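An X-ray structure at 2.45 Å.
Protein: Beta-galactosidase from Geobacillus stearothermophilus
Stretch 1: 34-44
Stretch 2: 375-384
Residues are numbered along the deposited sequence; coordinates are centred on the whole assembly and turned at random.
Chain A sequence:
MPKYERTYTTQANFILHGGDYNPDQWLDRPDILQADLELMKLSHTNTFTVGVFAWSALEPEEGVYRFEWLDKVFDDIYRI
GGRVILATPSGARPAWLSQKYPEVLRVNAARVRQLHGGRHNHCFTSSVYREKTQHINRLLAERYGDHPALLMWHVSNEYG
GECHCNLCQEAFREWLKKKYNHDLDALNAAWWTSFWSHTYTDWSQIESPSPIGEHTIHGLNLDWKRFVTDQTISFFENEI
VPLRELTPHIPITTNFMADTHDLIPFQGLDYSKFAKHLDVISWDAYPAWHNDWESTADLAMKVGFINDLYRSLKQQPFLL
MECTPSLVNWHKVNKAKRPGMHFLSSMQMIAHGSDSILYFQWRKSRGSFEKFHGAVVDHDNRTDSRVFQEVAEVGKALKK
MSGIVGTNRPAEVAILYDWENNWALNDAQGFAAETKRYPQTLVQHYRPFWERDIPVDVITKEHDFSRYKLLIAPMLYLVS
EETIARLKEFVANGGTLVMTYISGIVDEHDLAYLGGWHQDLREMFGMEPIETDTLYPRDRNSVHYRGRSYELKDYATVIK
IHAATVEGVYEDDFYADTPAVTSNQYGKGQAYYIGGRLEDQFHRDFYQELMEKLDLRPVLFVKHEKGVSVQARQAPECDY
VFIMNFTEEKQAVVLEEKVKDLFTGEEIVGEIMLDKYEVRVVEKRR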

# COMPACT_ATOMS: atom_id res chain seq x y z
N GLN A 34 40.32 -16.10 19.00
CA GLN A 34 41.35 -15.67 19.93
C GLN A 34 41.23 -14.17 20.19
O GLN A 34 41.33 -13.71 21.33
N ALA A 35 40.99 -13.41 19.13
CA ALA A 35 40.91 -11.97 19.25
C ALA A 35 39.70 -11.60 20.10
O ALA A 35 39.75 -10.66 20.90
N ASP A 36 38.62 -12.36 19.92
CA ASP A 36 37.40 -12.19 20.69
C ASP A 36 37.65 -12.10 22.20
O ASP A 36 37.08 -11.25 22.87
N LEU A 37 38.50 -12.97 22.72
CA LEU A 37 38.73 -13.04 24.16
C LEU A 37 39.47 -11.80 24.67
O LEU A 37 39.07 -11.17 25.67
N GLU A 38 40.52 -11.43 23.95
CA GLU A 38 41.30 -10.22 24.24
C GLU A 38 40.40 -8.99 24.21
O GLU A 38 40.45 -8.15 25.12
N LEU A 39 39.57 -8.89 23.18
CA LEU A 39 38.70 -7.73 23.05
C LEU A 39 37.60 -7.74 24.12
O LEU A 39 37.10 -6.70 24.54
N MET A 40 37.23 -8.94 24.55
CA MET A 40 36.29 -9.09 25.64
C MET A 40 36.91 -8.48 26.88
O MET A 40 36.24 -7.73 27.61
N LYS A 41 38.19 -8.76 27.12
CA LYS A 41 38.84 -8.07 28.23
C LYS A 41 38.86 -6.55 28.03
O LYS A 41 38.47 -5.80 28.92
N LEU A 42 39.25 -6.09 26.85
CA LEU A 42 39.39 -4.65 26.66
C LEU A 42 38.07 -3.89 26.75
O LEU A 42 38.06 -2.70 27.07
N SER A 43 36.96 -4.56 26.47
CA SER A 43 35.65 -3.90 26.48
C SER A 43 34.94 -4.03 27.82
O SER A 43 33.84 -3.51 28.01
N HIS A 44 35.59 -4.73 28.75
CA HIS A 44 35.03 -5.01 30.07
C HIS A 44 33.64 -5.63 29.94
O HIS A 44 32.67 -5.18 30.55
N ALA A 375 27.27 -3.94 16.44
CA ALA A 375 27.92 -4.87 17.35
C ALA A 375 29.07 -4.18 18.05
O ALA A 375 29.50 -3.10 17.65
N VAL A 376 29.58 -4.81 19.11
CA VAL A 376 30.72 -4.27 19.82
C VAL A 376 31.91 -4.19 18.87
O VAL A 376 32.62 -3.18 18.83
N VAL A 377 32.10 -5.24 18.08
CA VAL A 377 33.24 -5.32 17.18
C VAL A 377 32.79 -5.25 15.72
O VAL A 377 31.98 -6.05 15.26
N ASP A 378 33.35 -4.27 15.01
CA ASP A 378 33.04 -4.04 13.61
C ASP A 378 33.80 -5.01 12.71
O ASP A 378 34.58 -5.83 13.19
N HIS A 379 33.59 -4.89 11.40
CA HIS A 379 34.27 -5.74 10.44
C HIS A 379 35.77 -5.49 10.45
O HIS A 379 36.54 -6.34 10.03
N ASP A 380 36.18 -4.33 10.96
CA ASP A 380 37.60 -4.00 10.95
C ASP A 380 38.34 -4.58 12.15
O ASP A 380 39.58 -4.53 12.20
N ASN A 381 37.58 -5.12 13.10
CA ASN A 381 38.15 -5.78 14.27
C ASN A 381 39.02 -4.82 15.09
O ASN A 381 40.01 -5.22 15.70
N ARG A 382 38.62 -3.56 15.12
CA ARG A 382 39.39 -2.52 15.79
C ARG A 382 38.86 -2.17 17.19
O ARG A 382 37.66 -2.21 17.44
N THR A 383 39.77 -1.84 18.10
CA THR A 383 39.40 -1.39 19.44
C THR A 383 39.36 0.13 19.42
O THR A 383 38.77 0.78 20.27
N ASP A 384 40.04 0.64 18.41
CA ASP A 384 40.09 2.05 18.04
C ASP A 384 38.72 2.66 17.72
O ASP A 384 38.57 3.88 17.63

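The last turns of the helix running through 34-42 pack against an irregular segment, 375-384, more than 330 residues later in the chain; no hydrogen bond joins them, and the modest contact (284 Å² buried, both sides summed) rests on side-chain packing. L39 is its centre. Buried and pointing toward the segment in an m,t rotamer, it reaches three residues: CD2 comes to 3.6 Å from T383 CG2, and CD1, itself 4.2 Å from T383 CG2, lies 4.1 Å from V377 CG2, an apolar pair, and 3.9 Å from N381 OD1. T383 also points inward. Its p rotamer (chi1 61°) turns the methyl to the helix, where CG2 touches L42 CD1 (m,t) at 3.9 Å, so that one methyl serves leucines a turn apart. N381 is the last residue of the type I turn D378-N381, closed by N381 N to D378 O at 3.1 Å. Its CA-to-CB bond runs sideways, yet the t rotamer brings the amide nearer the helix: OD1 approaches A35 CB at 4.3 Å and finds its hydrogen bond elsewhere in the structure. At the other end, S43 CB and V376 CG1 (V376 chi1 t) make a looser contact at 4.4 Å. The S43 hydroxyl, chi1 p, turns back to the preceding turn, with OG donating to L39 O at 2.8 Å.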

# COMPACT_ATOMS: atom_id res chain seq x y z
CB GLN A 34 42.73 -16.02 19.40
CG GLN A 34 43.84 -15.97 20.43
CD GLN A 34 45.08 -16.71 19.95
OE1 GLN A 34 45.01 -17.54 19.04
NE2 GLN A 34 46.23 -16.41 20.55
CB ALA A 35 40.83 -11.32 17.87
CB ASP A 36 36.43 -13.35 20.41
CG ASP A 36 35.61 -13.13 19.14
OD1 ASP A 36 35.46 -11.96 18.73
OD2 ASP A 36 35.10 -14.13 18.57
CB LEU A 37 39.49 -14.33 24.50
CG LEU A 37 38.78 -15.66 24.17
CD1 LEU A 37 39.64 -16.90 24.45
CD2 LEU A 37 37.45 -15.76 24.91
CB GLU A 38 42.45 -10.08 23.24
CG GLU A 38 43.42 -11.27 23.25
CD GLU A 38 44.17 -11.47 21.95
OE1 GLU A 38 43.96 -10.68 21.00
OE2 GLU A 38 44.96 -12.44 21.88
CB LEU A 39 38.10 -7.66 21.65
CG LEU A 39 39.12 -7.62 20.51
CD1 LEU A 39 38.53 -6.97 19.26
CD2 LEU A 39 40.41 -6.94 20.93
CB MET A 40 35.93 -10.55 25.85
CG MET A 40 34.89 -11.05 24.87
SD MET A 40 34.61 -12.82 24.93
CE MET A 40 33.37 -12.99 23.63
CB LYS A 41 40.25 -8.61 28.45
CG LYS A 41 40.25 -10.12 28.74
CD LYS A 41 41.55 -10.57 29.40
CE LYS A 41 42.76 -10.08 28.63
NZ LYS A 41 44.06 -10.49 29.23
CB LEU A 42 40.07 -4.35 25.31
CG LEU A 42 41.53 -4.83 25.22
CD1 LEU A 42 42.06 -4.65 23.81
CD2 LEU A 42 42.41 -4.11 26.21
CB SER A 43 34.76 -4.46 25.37
OG SER A 43 34.61 -5.87 25.49
CB HIS A 44 34.98 -3.75 30.93
CG HIS A 44 36.25 -2.96 30.91
ND1 HIS A 44 37.22 -3.09 31.87
CD2 HIS A 44 36.70 -2.03 30.03
CE1 HIS A 44 38.22 -2.27 31.59
NE2 HIS A 44 37.93 -1.62 30.48
CB ALA A 375 28.43 -6.11 16.61
CB VAL A 376 31.07 -5.13 21.04
CG1 VAL A 376 32.35 -4.63 21.70
CG2 VAL A 376 29.91 -5.11 22.03
CB VAL A 377 34.07 -6.62 17.39
CG1 VAL A 377 35.34 -6.56 16.56
CG2 VAL A 377 34.41 -6.81 18.89
CB ASP A 378 33.38 -2.59 13.23
CG ASP A 378 32.56 -2.07 12.08
OD1 ASP A 378 31.93 -2.87 11.35
OD2 ASP A 378 32.55 -0.84 11.90
CB HIS A 379 33.71 -5.53 9.03
CG HIS A 379 32.27 -5.91 8.89
ND1 HIS A 379 31.82 -7.21 9.02
CD2 HIS A 379 31.17 -5.16 8.64
CE1 HIS A 379 30.51 -7.25 8.86
NE2 HIS A 379 30.09 -6.01 8.62
CB ASP A 380 37.81 -2.48 10.88
CG ASP A 380 37.20 -1.73 12.05
OD1 ASP A 380 36.77 -2.34 13.05
OD2 ASP A 380 37.15 -0.49 11.95
CB ASN A 381 38.96 -7.01 13.82
CG ASN A 381 39.39 -7.89 14.98
OD1 ASN A 381 38.56 -8.45 15.70
ND2 ASN A 381 40.70 -8.03 15.16
CB ARG A 382 39.42 -1.25 14.94
CG ARG A 382 40.22 -1.38 13.65
CD ARG A 382 40.57 -0.00 13.08
NE ARG A 382 41.89 0.00 12.45
CZ ARG A 382 43.02 0.37 13.07
NH1 ARG A 382 42.99 0.76 14.34
NH2 ARG A 382 44.18 0.34 12.42
CB THR A 383 40.39 -1.89 20.49
OG1 THR A 383 41.69 -1.37 20.20
CG2 THR A 383 40.45 -3.40 20.47
CB ASP A 384 41.03 2.15 16.83
CG ASP A 384 41.48 3.53 16.57
OD1 ASP A 384 41.31 4.38 17.47
OD2 ASP A 384 42.02 3.77 15.46